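Local coordinates for protein lipolytic enzyme, g-d-s-l (Clostridium thermocellum, PDB 2W47) that belongs to carbohydrate binding module family 6 and holds a glycan and a calcium ion in a pocket of its beta-rich fold, at residues P4-A9 against Y125-S130; N16-T21 against N33-V38; A55-Y60 against W94-I99; N67-I72 against T113-D118. One frame throughout, in Å; residues are numbered along the deposited sequence.

Interactions 1 and 3 belong to one four-stranded antiparallel sheet and share its middle: strand 122-130 of interaction 1 lies beside strand 52-61 of interaction 3, and their centres are 9 Å apart. Interaction 1 is a surface contact at the edge strand 5-8; interaction 3 is partly buried and has the longest run of backbone bonds of the four. Interactions 2 and 4 are also partly buried, but there strand ends and adjoining loops serve the glycan site, Glu20 and Asn33 from strands, Asn36 and Arg68 from loops. They meet where Asn36 ND2 lies 2.8 Å from Asp118 OD1. Backbone ladders with mostly apolar and aromatic side chains, plus an arginine on an indole in interaction 3, thus contrast with metal, carboxylate and guanidinium chemistry.

Interaction 1 (P4-A9 against Y125-S130); sequences PVIYQA and YLKVFS
Tyr125 CB and the root of its ring lie beside strand 5-8; in the conformer given, one of two, Ile6 CG2 sits over one ring face, 4.1 Å from the centroid and 28° off the normal, a CH-pi contact. A chi1 of 61°, with CG between the backbone N and the carbonyl carbon, sets Tyr125 CG 3.7 Å from that Ile6 CG2 methyl. The CB of Tyr125 also lies 3.3 Å from Tyr7 O, and the amide of Gln8, which is hydrogen-bonded to Thr27, approaches near CD2 with its plane steeply inclined to the ring. Leu126 pairs with Tyr7 through two backbone bonds; the shorter, Tyr7 N to Leu126 O, measures 2.7 Å, and that same oxygen lies at the edge of the Tyr7 ring, in its plane. Lys127, opposite Ile6 in a non-hydrogen-bonded pair, runs extended beside Pro4, with its CE 3.6 Å from Pro4 CB. Val128 exchanges two backbone bonds with Val5, both 2.9 Å between N and O. Its CG2 comes 3.7 Å from CE2 of the Tyr7 ring, whose hydroxyl is bonded to Asn47 N. Phe129 adds its CB, 3.9 Å from Pro4 CB. Side chains therefore alternate: Ile6, Gln8, Tyr125 and Lys127 on one face, Val5, Tyr7, Leu126 and Val128 on the other. The strand directions differ by 159°, the antiparallel pairing of an N-terminal edge strand with the last strand of a beta-sandwich module.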
# COMPACT_ATOMS: atom_id res chain seq x y z
N PRO A 4 13.54 -2.56 -8.60
CA PRO A 4 12.43 -2.55 -7.64
C PRO A 4 11.63 -3.84 -7.70
O PRO A 4 11.51 -4.46 -8.77
CB PRO A 4 11.58 -1.37 -8.10
CG PRO A 4 12.51 -0.48 -8.86
CD PRO A 4 13.47 -1.42 -9.54
N VAL A 5 11.10 -4.24 -6.55
CA VAL A 5 10.29 -5.44 -6.46
C VAL A 5 8.83 -5.02 -6.32
O VAL A 5 8.50 -4.19 -5.47
CB VAL A 5 10.73 -6.33 -5.29
CG1 VAL A 5 9.87 -7.59 -5.21
CG2 VAL A 5 12.20 -6.73 -5.44
N ILE A 6 7.99 -5.57 -7.18
CA ILE A 6 6.57 -5.28 -7.12
C ILE A 6 5.84 -6.41 -6.39
O ILE A 6 5.97 -7.59 -6.75
CB ILE A 6 5.96 -5.01 -8.51
CG1 ILE A 6 6.47 -3.67 -9.06
CG2 ILE A 6 4.44 -5.03 -8.45
CD1 ILE A 6 5.97 -3.30 -10.44
N TYR A 7 5.12 -6.03 -5.34
CA TYR A 7 4.31 -6.95 -4.56
C TYR A 7 2.88 -6.77 -5.04
O TYR A 7 2.23 -5.76 -4.74
CB TYR A 7 4.47 -6.65 -3.06
CG TYR A 7 5.85 -7.02 -2.59
CD1 TYR A 7 6.12 -8.30 -2.10
CD2 TYR A 7 6.91 -6.12 -2.70
CE1 TYR A 7 7.40 -8.66 -1.70
CE2 TYR A 7 8.19 -6.47 -2.30
CZ TYR A 7 8.43 -7.74 -1.81
OH TYR A 7 9.70 -8.11 -1.42
N GLN A 8 2.40 -7.72 -5.84
CA GLN A 8 1.10 -7.58 -6.47
C GLN A 8 -0.05 -7.82 -5.50
O GLN A 8 0.11 -8.47 -4.47
CB GLN A 8 0.97 -8.51 -7.69
CG GLN A 8 1.46 -7.88 -9.01
CD GLN A 8 0.56 -6.75 -9.47
OE1 GLN A 8 -0.56 -6.60 -8.97
NE2 GLN A 8 1.04 -5.95 -10.43
N ALA A 9 -1.22 -7.29 -5.86
CA ALA A 9 -2.42 -7.41 -5.03
C ALA A 9 -2.70 -8.86 -4.62
O ALA A 9 -3.01 -9.14 -3.45
CB ALA A 9 -3.63 -6.82 -5.76
N TYR A 125 -0.73 -2.37 -6.26
CA TYR A 125 0.46 -3.07 -5.80
C TYR A 125 1.24 -2.21 -4.82
O TYR A 125 0.95 -1.02 -4.65
CB TYR A 125 1.37 -3.48 -6.97
CG TYR A 125 1.93 -2.37 -7.84
CD1 TYR A 125 2.85 -1.44 -7.34
CD2 TYR A 125 1.60 -2.30 -9.19
CE1 TYR A 125 3.39 -0.44 -8.15
CE2 TYR A 125 2.14 -1.32 -10.01
CZ TYR A 125 3.03 -0.39 -9.48
OH TYR A 125 3.57 0.59 -10.28
N LEU A 126 2.23 -2.84 -4.19
CA LEU A 126 3.23 -2.16 -3.40
C LEU A 126 4.56 -2.38 -4.10
O LEU A 126 4.93 -3.52 -4.38
CB LEU A 126 3.28 -2.73 -1.98
CG LEU A 126 4.45 -2.31 -1.09
CD1 LEU A 126 4.39 -0.83 -0.74
CD2 LEU A 126 4.50 -3.16 0.17
N LYS A 127 5.27 -1.30 -4.39
CA LYS A 127 6.58 -1.34 -5.03
C LYS A 127 7.62 -0.98 -3.98
O LYS A 127 7.48 0.02 -3.27
CB LYS A 127 6.60 -0.33 -6.16
CG LYS A 127 7.94 -0.16 -6.88
CD LYS A 127 7.81 0.94 -7.94
CE LYS A 127 9.08 1.13 -8.74
NZ LYS A 127 8.86 2.14 -9.81
N VAL A 128 8.67 -1.79 -3.88
CA VAL A 128 9.68 -1.63 -2.84
C VAL A 128 11.05 -1.57 -3.50
O VAL A 128 11.40 -2.42 -4.32
CB VAL A 128 9.63 -2.79 -1.80
CG1 VAL A 128 10.66 -2.63 -0.68
CG2 VAL A 128 8.23 -2.90 -1.20
N PHE A 129 11.83 -0.56 -3.14
CA PHE A 129 13.20 -0.46 -3.61
C PHE A 129 14.08 0.22 -2.58
O PHE A 129 13.60 0.94 -1.71
CB PHE A 129 13.30 0.20 -5.00
CG PHE A 129 12.70 1.58 -5.09
CD1 PHE A 129 11.36 1.75 -5.43
CD2 PHE A 129 13.48 2.71 -4.89
CE1 PHE A 129 10.81 3.03 -5.52
CE2 PHE A 129 12.94 3.99 -4.98
CZ PHE A 129 11.60 4.14 -5.31
N SER A 130 15.38 -0.05 -2.67
CA SER A 130 16.34 0.51 -1.75
C SER A 130 16.40 2.02 -1.94
O SER A 130 16.40 2.51 -3.06
CB SER A 130 17.70 -0.13 -1.99
OG SER A 130 18.69 0.40 -1.12

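Interaction 2 (N16-T21 against N33-V38). With CA (calcium ion), chain C; AQA (4-deoxy-beta-L-threo-hex-4-enopyranuronic acid), chain B.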
# COMPACT_ATOMS: atom_id res chain seq x y z
N ASN A 16 -11.16 -7.80 5.27
CA ASN A 16 -12.23 -6.85 4.96
C ASN A 16 -11.90 -6.01 3.73
O ASN A 16 -12.01 -4.77 3.71
CB ASN A 16 -12.61 -6.02 6.19
CG ASN A 16 -13.49 -6.78 7.14
OD1 ASN A 16 -14.08 -7.79 6.77
ND2 ASN A 16 -13.60 -6.30 8.37
N ALA A 17 -11.47 -6.72 2.71
CA ALA A 17 -11.10 -6.18 1.42
C ALA A 17 -11.22 -7.36 0.44
O ALA A 17 -11.20 -8.52 0.88
CB ALA A 17 -9.68 -5.66 1.47
N ILE A 18 -11.35 -7.05 -0.84
CA ILE A 18 -11.43 -8.07 -1.88
C ILE A 18 -10.43 -7.81 -2.99
O ILE A 18 -9.86 -6.72 -3.07
CB ILE A 18 -12.86 -8.16 -2.49
CG1 ILE A 18 -13.20 -6.90 -3.31
CG2 ILE A 18 -13.88 -8.44 -1.38
CD1 ILE A 18 -14.54 -6.94 -4.05
N LEU A 19 -10.22 -8.81 -3.84
CA LEU A 19 -9.50 -8.64 -5.09
C LEU A 19 -10.54 -8.49 -6.18
O LEU A 19 -11.47 -9.30 -6.28
CB LEU A 19 -8.63 -9.87 -5.38
CG LEU A 19 -7.56 -10.20 -4.34
CD1 LEU A 19 -6.78 -11.45 -4.73
CD2 LEU A 19 -6.62 -9.02 -4.15
N GLU A 20 -10.40 -7.46 -7.00
CA GLU A 20 -11.35 -7.23 -8.09
C GLU A 20 -10.67 -6.69 -9.33
O GLU A 20 -9.46 -6.40 -9.32
CB GLU A 20 -12.51 -6.33 -7.64
CG GLU A 20 -12.15 -4.88 -7.48
CD GLU A 20 -13.34 -3.99 -7.19
OE1 GLU A 20 -13.24 -2.80 -7.54
OE2 GLU A 20 -14.34 -4.46 -6.61
N THR A 21 -11.45 -6.58 -10.40
CA THR A 21 -10.93 -6.17 -11.71
C THR A 21 -11.82 -5.11 -12.36
O THR A 21 -11.69 -4.83 -13.54
CB THR A 21 -10.90 -7.36 -12.67
OG1 THR A 21 -12.24 -7.86 -12.80
CG2 THR A 21 -10.00 -8.48 -12.16
N ASN A 33 -9.77 -3.89 -3.44
CA ASN A 33 -10.82 -2.95 -3.10
C ASN A 33 -11.23 -3.21 -1.66
O ASN A 33 -11.75 -4.28 -1.34
CB ASN A 33 -11.99 -3.12 -4.07
CG ASN A 33 -13.24 -2.36 -3.66
OD1 ASN A 33 -13.23 -1.53 -2.75
ND2 ASN A 33 -14.35 -2.68 -4.32
N TYR A 34 -10.94 -2.25 -0.78
CA TYR A 34 -11.27 -2.35 0.63
C TYR A 34 -12.78 -2.33 0.82
O TYR A 34 -13.48 -1.64 0.10
CB TYR A 34 -10.70 -1.14 1.38
CG TYR A 34 -9.21 -1.17 1.68
CD1 TYR A 34 -8.27 -0.95 0.68
CD2 TYR A 34 -8.76 -1.34 2.98
CE1 TYR A 34 -6.91 -0.94 0.96
CE2 TYR A 34 -7.40 -1.33 3.28
CZ TYR A 34 -6.48 -1.14 2.26
OH TYR A 34 -5.13 -1.13 2.51
N HIS A 35 -13.29 -3.07 1.81
CA HIS A 35 -14.66 -2.82 2.26
C HIS A 35 -14.78 -1.37 2.67
O HIS A 35 -13.83 -0.79 3.21
CB HIS A 35 -15.01 -3.69 3.46
CG HIS A 35 -15.19 -5.15 3.16
ND1 HIS A 35 -14.98 -5.69 1.90
CD2 HIS A 35 -15.54 -6.18 3.96
CE1 HIS A 35 -15.21 -6.99 1.95
NE2 HIS A 35 -15.54 -7.31 3.18
N ASN A 36 -15.95 -0.78 2.43
CA ASN A 36 -16.16 0.61 2.83
C ASN A 36 -16.54 0.70 4.30
O ASN A 36 -17.71 0.87 4.68
CB ASN A 36 -17.11 1.31 1.86
CG ASN A 36 -16.46 1.53 0.48
OD1 ASN A 36 -15.70 0.68 -0.00
ND2 ASN A 36 -16.74 2.66 -0.13
N GLU A 37 -15.52 0.52 5.12
CA GLU A 37 -15.63 0.51 6.57
C GLU A 37 -14.27 0.74 7.20
O GLU A 37 -13.23 0.62 6.53
CB GLU A 37 -16.23 -0.82 7.05
CG GLU A 37 -15.35 -2.04 6.82
CD GLU A 37 -16.02 -3.34 7.19
OE1 GLU A 37 -17.07 -3.67 6.60
OE2 GLU A 37 -15.49 -4.04 8.08
N VAL A 38 -14.26 1.09 8.48
CA VAL A 38 -13.02 1.22 9.23
C VAL A 38 -12.34 -0.14 9.35
O VAL A 38 -13.00 -1.16 9.57
CB VAL A 38 -13.28 1.80 10.65
CG1 VAL A 38 -12.01 1.78 11.51
CG2 VAL A 38 -13.83 3.21 10.57
CA CA C . -13.57 0.19 -1.37
O6A AQA B . -15.82 3.40 -2.89
C6 AQA B . -15.08 2.48 -3.35
O6B AQA B . -14.18 1.94 -2.66
C5 AQA B . -15.26 2.07 -4.60
O5 AQA B . -16.30 2.75 -5.37
C4 AQA B . -14.50 1.09 -5.14
C3 AQA B . -14.86 0.49 -6.49
O3 AQA B . -13.72 -0.09 -7.13
C2 AQA B . -15.44 1.60 -7.35
O2 AQA B . -15.84 1.10 -8.63
C1 AQA B . -16.65 2.22 -6.65
O HOH W 1 -12.87 -3.91 9.37
O HOH W 2 -11.05 0.43 -1.78
O HOH W 3 -15.76 -0.35 -2.08
O HOH W 4 -12.88 1.44 0.46
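Asn33 and Glu20 make the one direct side-chain hydrogen bond across this contact: Asn33 ND2 donates to Glu20 OE2 at 2.9 Å with a nearly straight N-H...O angle of 172°. The acceptor lies in the amide plane of Asn33, whereas the carboxylate is met from above its own plane. The other oxygen, Glu20 OE1, is hydrogen-bonded to Tyr31 OH and lies 2.8 Å from O3 of the bound sugar acid. With chi1 170° Asn33 CG stands anti to the backbone N, and the amide divides its work, OD1 going to the metal. Calcium is bound by Asn33 OD1 at 2.2 Å, Tyr34 O, Asn36 OD1, the sugar O6B and three waters, so protein and ligand share one ion. Asn36 ND2 adds a bond of 3.0 Å to the sugar O6A. Backbone bonds join Ile18 with Asn33 in both directions, and His35 N reaches Asn16 O. Packing is led by the His35 ring, which has Asn16 C over its centre 3.4 Å above the plane and Ile18 CG2 at its edge. The contact joins the hairpin of strands 17-20 and 31-34 and the loops next to it, with Asn33 touching Asn122 and Tyr34 touching Val123 on strand 122-130.

Interaction 3 (A55-Y60 against W94-I99)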
# COMPACT_ATOMS: atom_id res chain seq x y z
N ALA A 55 12.11 2.64 -0.03
CA ALA A 55 10.88 3.28 -0.47
C ALA A 55 9.78 2.22 -0.57
O ALA A 55 10.01 1.13 -1.11
CB ALA A 55 11.08 3.97 -1.80
N LEU A 56 8.62 2.55 -0.02
CA LEU A 56 7.42 1.74 -0.11
C LEU A 56 6.40 2.59 -0.84
O LEU A 56 5.91 3.58 -0.29
CB LEU A 56 6.90 1.40 1.30
CG LEU A 56 7.91 0.86 2.31
CD1 LEU A 56 7.25 0.63 3.67
CD2 LEU A 56 8.55 -0.41 1.80
N ILE A 57 6.12 2.23 -2.08
CA ILE A 57 5.22 3.01 -2.93
C ILE A 57 3.98 2.20 -3.26
O ILE A 57 4.06 1.11 -3.83
CB ILE A 57 5.92 3.47 -4.23
CG1 ILE A 57 7.12 4.37 -3.91
CG2 ILE A 57 4.92 4.19 -5.14
CD1 ILE A 57 7.84 4.93 -5.16
N PHE A 58 2.82 2.73 -2.89
CA PHE A 58 1.54 2.12 -3.24
C PHE A 58 1.04 2.77 -4.52
O PHE A 58 0.95 4.00 -4.60
CB PHE A 58 0.51 2.36 -2.14
CG PHE A 58 0.89 1.79 -0.80
CD1 PHE A 58 0.50 0.49 -0.45
CD2 PHE A 58 1.62 2.54 0.11
CE1 PHE A 58 0.85 -0.04 0.79
CE2 PHE A 58 1.97 2.02 1.35
CZ PHE A 58 1.58 0.73 1.70
N ARG A 59 0.71 1.96 -5.52
CA ARG A 59 -0.02 2.47 -6.67
C ARG A 59 -1.49 2.30 -6.36
O ARG A 59 -1.93 1.20 -6.06
CB ARG A 59 0.39 1.74 -7.94
CG ARG A 59 -0.28 2.28 -9.20
CD ARG A 59 0.35 1.73 -10.47
NE ARG A 59 -0.13 2.41 -11.67
CZ ARG A 59 -1.12 1.98 -12.45
NH1 ARG A 59 -1.48 2.67 -13.53
NH2 ARG A 59 -1.77 0.86 -12.16
N TYR A 60 -2.26 3.39 -6.43
CA TYR A 60 -3.61 3.41 -5.88
C TYR A 60 -4.56 4.28 -6.70
O TYR A 60 -4.11 5.14 -7.46
CB TYR A 60 -3.57 3.89 -4.42
CG TYR A 60 -3.53 5.40 -4.30
CD1 TYR A 60 -4.71 6.11 -4.10
CD2 TYR A 60 -2.34 6.10 -4.40
CE1 TYR A 60 -4.70 7.49 -4.01
CE2 TYR A 60 -2.32 7.50 -4.31
CZ TYR A 60 -3.51 8.17 -4.11
OH TYR A 60 -3.52 9.54 -4.02
N TRP A 94 -4.72 6.12 -11.68
CA TRP A 94 -3.90 5.49 -10.66
C TRP A 94 -2.67 6.34 -10.42
O TRP A 94 -1.91 6.63 -11.35
CB TRP A 94 -3.50 4.08 -11.09
CG TRP A 94 -4.66 3.18 -11.37
CD1 TRP A 94 -5.41 3.12 -12.52
CD2 TRP A 94 -5.22 2.19 -10.48
NE1 TRP A 94 -6.39 2.16 -12.40
CE2 TRP A 94 -6.29 1.58 -11.16
CE3 TRP A 94 -4.92 1.76 -9.18
CZ2 TRP A 94 -7.06 0.56 -10.59
CZ3 TRP A 94 -5.69 0.75 -8.61
CH2 TRP A 94 -6.75 0.17 -9.31
N ASN A 95 -2.48 6.72 -9.16
CA ASN A 95 -1.33 7.53 -8.77
C ASN A 95 -0.49 6.77 -7.76
O ASN A 95 -0.80 5.62 -7.43
CB ASN A 95 -1.80 8.87 -8.20
CG ASN A 95 -2.43 9.78 -9.25
OD1 ASN A 95 -2.32 9.54 -10.45
ND2 ASN A 95 -3.10 10.83 -8.78
N GLU A 96 0.58 7.39 -7.29
CA GLU A 96 1.47 6.79 -6.31
C GLU A 96 1.41 7.56 -4.99
O GLU A 96 1.27 8.78 -4.99
CB GLU A 96 2.91 6.81 -6.81
CG GLU A 96 3.23 5.90 -7.99
CD GLU A 96 4.71 5.96 -8.36
OE1 GLU A 96 5.31 7.05 -8.27
OE2 GLU A 96 5.28 4.93 -8.77
N ALA A 97 1.52 6.83 -3.88
CA ALA A 97 1.74 7.42 -2.57
C ALA A 97 2.79 6.57 -1.88
O ALA A 97 2.67 5.34 -1.84
CB ALA A 97 0.45 7.46 -1.75
N GLY A 98 3.82 7.22 -1.36
CA GLY A 98 4.96 6.49 -0.84
C GLY A 98 5.49 7.03 0.47
O GLY A 98 5.23 8.18 0.84
N ILE A 99 6.20 6.16 1.18
CA ILE A 99 6.98 6.54 2.35
C ILE A 99 8.33 5.86 2.27
O ILE A 99 8.52 4.90 1.51
CB ILE A 99 6.29 6.15 3.70
CG1 ILE A 99 6.03 4.65 3.79
CG2 ILE A 99 5.02 6.97 3.93
CD1 ILE A 99 5.67 4.17 5.19
O HOH W 5 -0.59 5.40 -13.45
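Leu56, Phe58 and Tyr60 face Ile99, Ala97 and Asn95 in three antiparallel hydrogen-bonded pairs, so that six backbone bonds run between the strands. The bond from Leu56 N to Ile99 O is 2.8 Å long and close to straight at 175°; its return, Ile99 N to Leu56 O, measures 3.0 Å. CA-H...O contacts fill the intervening positions; the shortest brings Gly98 CA within 3.1 Å of Leu56 O, in the non-hydrogen-bonded pair of Gly98 with Ile57.

At the Tyr60 end, the guanidinium of Arg59 meets the indole of Trp94, their planes 14° apart. Trp94 CB lies over the centre of the guanidinium, 3.5 Å from Arg59 CZ, while Arg59 NH2 stands over the indole face, offset toward its rim. The chain of Arg59 is extended from CG to NE, with CG anti to the backbone N (chi1 -177°). A water accepts from Arg59 NH1 and donates to Trp94 O, and outside the pair Arg59 forms a salt bridge with Asp124.

Apolar contacts lie on one face. Tyr60 CE2 meets Ala97 CB at 3.8 Å, the Tyr60 hydroxyl being bonded to Val86 O, and Leu56 CD1 is 4.2 Å from Ile99 CD1. Across the opposite face of the sheet, the Ile57 CG2 methyl sits beside the Glu96 carboxylate, 3.7 Å from Glu96 CD.

Strand 95-103 is an outermost strand of the four-stranded sheet, and strand 52-61 has strand 122-130 as its other neighbour. Leu56 and Phe58 pack against Ile110 and Ala112 of strand 106-114, while Ile99 and Ala97 reach Met83 of strand 77-83, both strands of the second sheet.

Interaction 4 (N67-I72 against T113-D118); sequences NRPMRI and TAIASD. With AQA (4-deoxy-beta-L-threo-hex-4-enopyranuronic acid), chain B.
Arg68 spends its guanidinium on two kinds of partner at once: NH2 forms a salt bridge to Asp118 OD2 at 2.8 Å and also donates to O6A of the bound sugar acid. In this beta-sandwich module the site lies beyond the ends of two antiparallel strands, 70-74 and 106-114, of the five-stranded sheet. The bond to Asp118 is weak, with an N-H...O angle of 144°, and the guanidinium and carboxylate planes stand 79° apart. The bond to the sugar is straighter, 167°, and O6A lies in the guanidinium plane; NH1 completes a two-pronged grip by donating to O6B at 2.9 Å. The positive guanidinium, donating through two N-H groups, would be expected to favour a charged sugar carboxylate. The strand pairing is told by the bonds of Arg71 with Thr113, N to O in both directions, and by Ile115 N, which reaches Pro69 O at 3.2 Å. On one face of that sheet Met70 and Ala114 both touch Tyr34. On the other, in the conformer given of two, Arg71 has Ile115 CG1 over one guanidinium face, 3.8 Å from Arg71 NH1, and Thr113 CG2 near NH2; waters at the guanidinium edge link NH1 to Ala114 O and, more weakly, to Ile115 O. Back at the glycan site, Asp118 O sits over the centre of the Arg68 guanidinium, and a water joins Arg68 NE to Asp118 OD2.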
# COMPACT_ATOMS: atom_id res chain seq x y z
N ASN A 67 -9.94 12.22 1.05
CA ASN A 67 -8.74 11.48 1.43
C ASN A 67 -9.14 10.19 2.13
O ASN A 67 -10.06 10.18 2.96
CB ASN A 67 -7.91 12.35 2.37
CG ASN A 67 -6.58 11.73 2.74
OD1 ASN A 67 -6.04 10.90 2.01
ND2 ASN A 67 -6.05 12.12 3.89
N ARG A 68 -8.45 9.10 1.79
CA ARG A 68 -8.67 7.80 2.43
C ARG A 68 -7.39 7.40 3.16
O ARG A 68 -6.59 6.62 2.64
CB ARG A 68 -9.06 6.74 1.39
CG ARG A 68 -10.46 6.95 0.86
CD ARG A 68 -10.93 5.80 -0.01
NE ARG A 68 -12.35 5.89 -0.32
CZ ARG A 68 -13.02 4.95 -0.98
NH1 ARG A 68 -12.39 3.86 -1.40
NH2 ARG A 68 -14.31 5.11 -1.23
N PRO A 69 -7.18 7.97 4.36
CA PRO A 69 -5.92 7.78 5.05
C PRO A 69 -5.77 6.36 5.59
O PRO A 69 -6.76 5.68 5.89
CB PRO A 69 -5.99 8.80 6.19
CG PRO A 69 -7.45 8.93 6.47
CD PRO A 69 -8.10 8.83 5.12
N MET A 70 -4.52 5.90 5.67
CA MET A 70 -4.23 4.57 6.19
C MET A 70 -3.09 4.59 7.17
O MET A 70 -2.14 5.37 7.03
CB MET A 70 -3.95 3.57 5.07
CG MET A 70 -5.08 3.45 4.08
SD MET A 70 -5.13 1.85 3.25
CE MET A 70 -3.89 2.07 1.98
N ARG A 71 -3.19 3.72 8.17
CA ARG A 71 -2.17 3.53 9.17
C ARG A 71 -1.19 2.48 8.64
O ARG A 71 -1.59 1.37 8.31
CB ARG A 71 -2.83 3.02 10.46
CG ARG A 71 -2.04 3.22 11.74
CD ARG A 71 -2.80 2.70 12.96
NE ARG A 71 -4.10 3.35 13.13
CZ ARG A 71 -5.27 2.79 12.82
NH1 ARG A 71 -6.39 3.47 13.00
NH2 ARG A 71 -5.32 1.56 12.33
N ILE A 72 0.08 2.84 8.55
CA ILE A 72 1.10 1.95 8.03
C ILE A 72 1.94 1.39 9.15
O ILE A 72 2.51 2.14 9.95
CB ILE A 72 2.01 2.65 6.99
CG1 ILE A 72 1.18 3.50 6.01
CG2 ILE A 72 2.90 1.63 6.27
CD1 ILE A 72 0.10 2.74 5.23
N THR A 113 -3.70 -0.17 6.91
CA THR A 113 -5.02 -0.34 7.52
C THR A 113 -5.86 0.91 7.31
O THR A 113 -5.41 2.02 7.61
CB THR A 113 -4.88 -0.61 9.03
OG1 THR A 113 -4.09 -1.79 9.21
CG2 THR A 113 -6.22 -0.84 9.69
N ALA A 114 -7.09 0.72 6.84
CA ALA A 114 -8.00 1.84 6.60
C ALA A 114 -8.44 2.47 7.92
O ALA A 114 -8.87 1.76 8.84
CB ALA A 114 -9.20 1.38 5.82
N ILE A 115 -8.32 3.79 8.00
CA ILE A 115 -8.68 4.54 9.20
C ILE A 115 -10.14 4.98 9.21
O ILE A 115 -10.81 4.88 10.25
CB ILE A 115 -7.76 5.77 9.37
CG1 ILE A 115 -6.33 5.33 9.69
CG2 ILE A 115 -8.27 6.68 10.48
CD1 ILE A 115 -5.29 6.41 9.49
N ALA A 116 -10.63 5.50 8.09
CA ALA A 116 -11.94 6.15 8.05
C ALA A 116 -13.01 5.23 7.48
O ALA A 116 -12.71 4.16 6.95
CB ALA A 116 -11.85 7.49 7.30
N SER A 117 -14.26 5.67 7.58
CA SER A 117 -15.41 4.80 7.36
C SER A 117 -15.69 4.45 5.91
O SER A 117 -16.48 3.54 5.65
CB SER A 117 -16.66 5.39 8.02
OG SER A 117 -16.43 5.59 9.40
N ASP A 118 -15.07 5.15 4.97
CA ASP A 118 -15.22 4.79 3.57
C ASP A 118 -14.14 3.80 3.13
O ASP A 118 -14.07 3.44 1.96
CB ASP A 118 -15.22 6.03 2.67
CG ASP A 118 -16.11 5.88 1.44
OD1 ASP A 118 -16.99 5.00 1.42
OD2 ASP A 118 -15.91 6.67 0.50
O6A AQA B . -15.82 3.40 -2.89
C6 AQA B . -15.08 2.48 -3.35
O6B AQA B . -14.18 1.94 -2.66
C5 AQA B . -15.26 2.07 -4.60
O5 AQA B . -16.30 2.75 -5.37
C4 AQA B . -14.50 1.09 -5.14
C3 AQA B . -14.86 0.49 -6.49
O3 AQA B . -13.72 -0.09 -7.13
C2 AQA B . -15.44 1.60 -7.35
O2 AQA B . -15.84 1.10 -8.63
C1 AQA B . -16.65 2.22 -6.65
O HOH W 6 -13.56 8.44 0.41
O HOH W 7 -9.45 5.53 5.41
O HOH W 8 -1.49 -1.07 9.66
O HOH W 9 -8.45 1.65 11.65
O HOH W 10 -9.76 3.99 12.59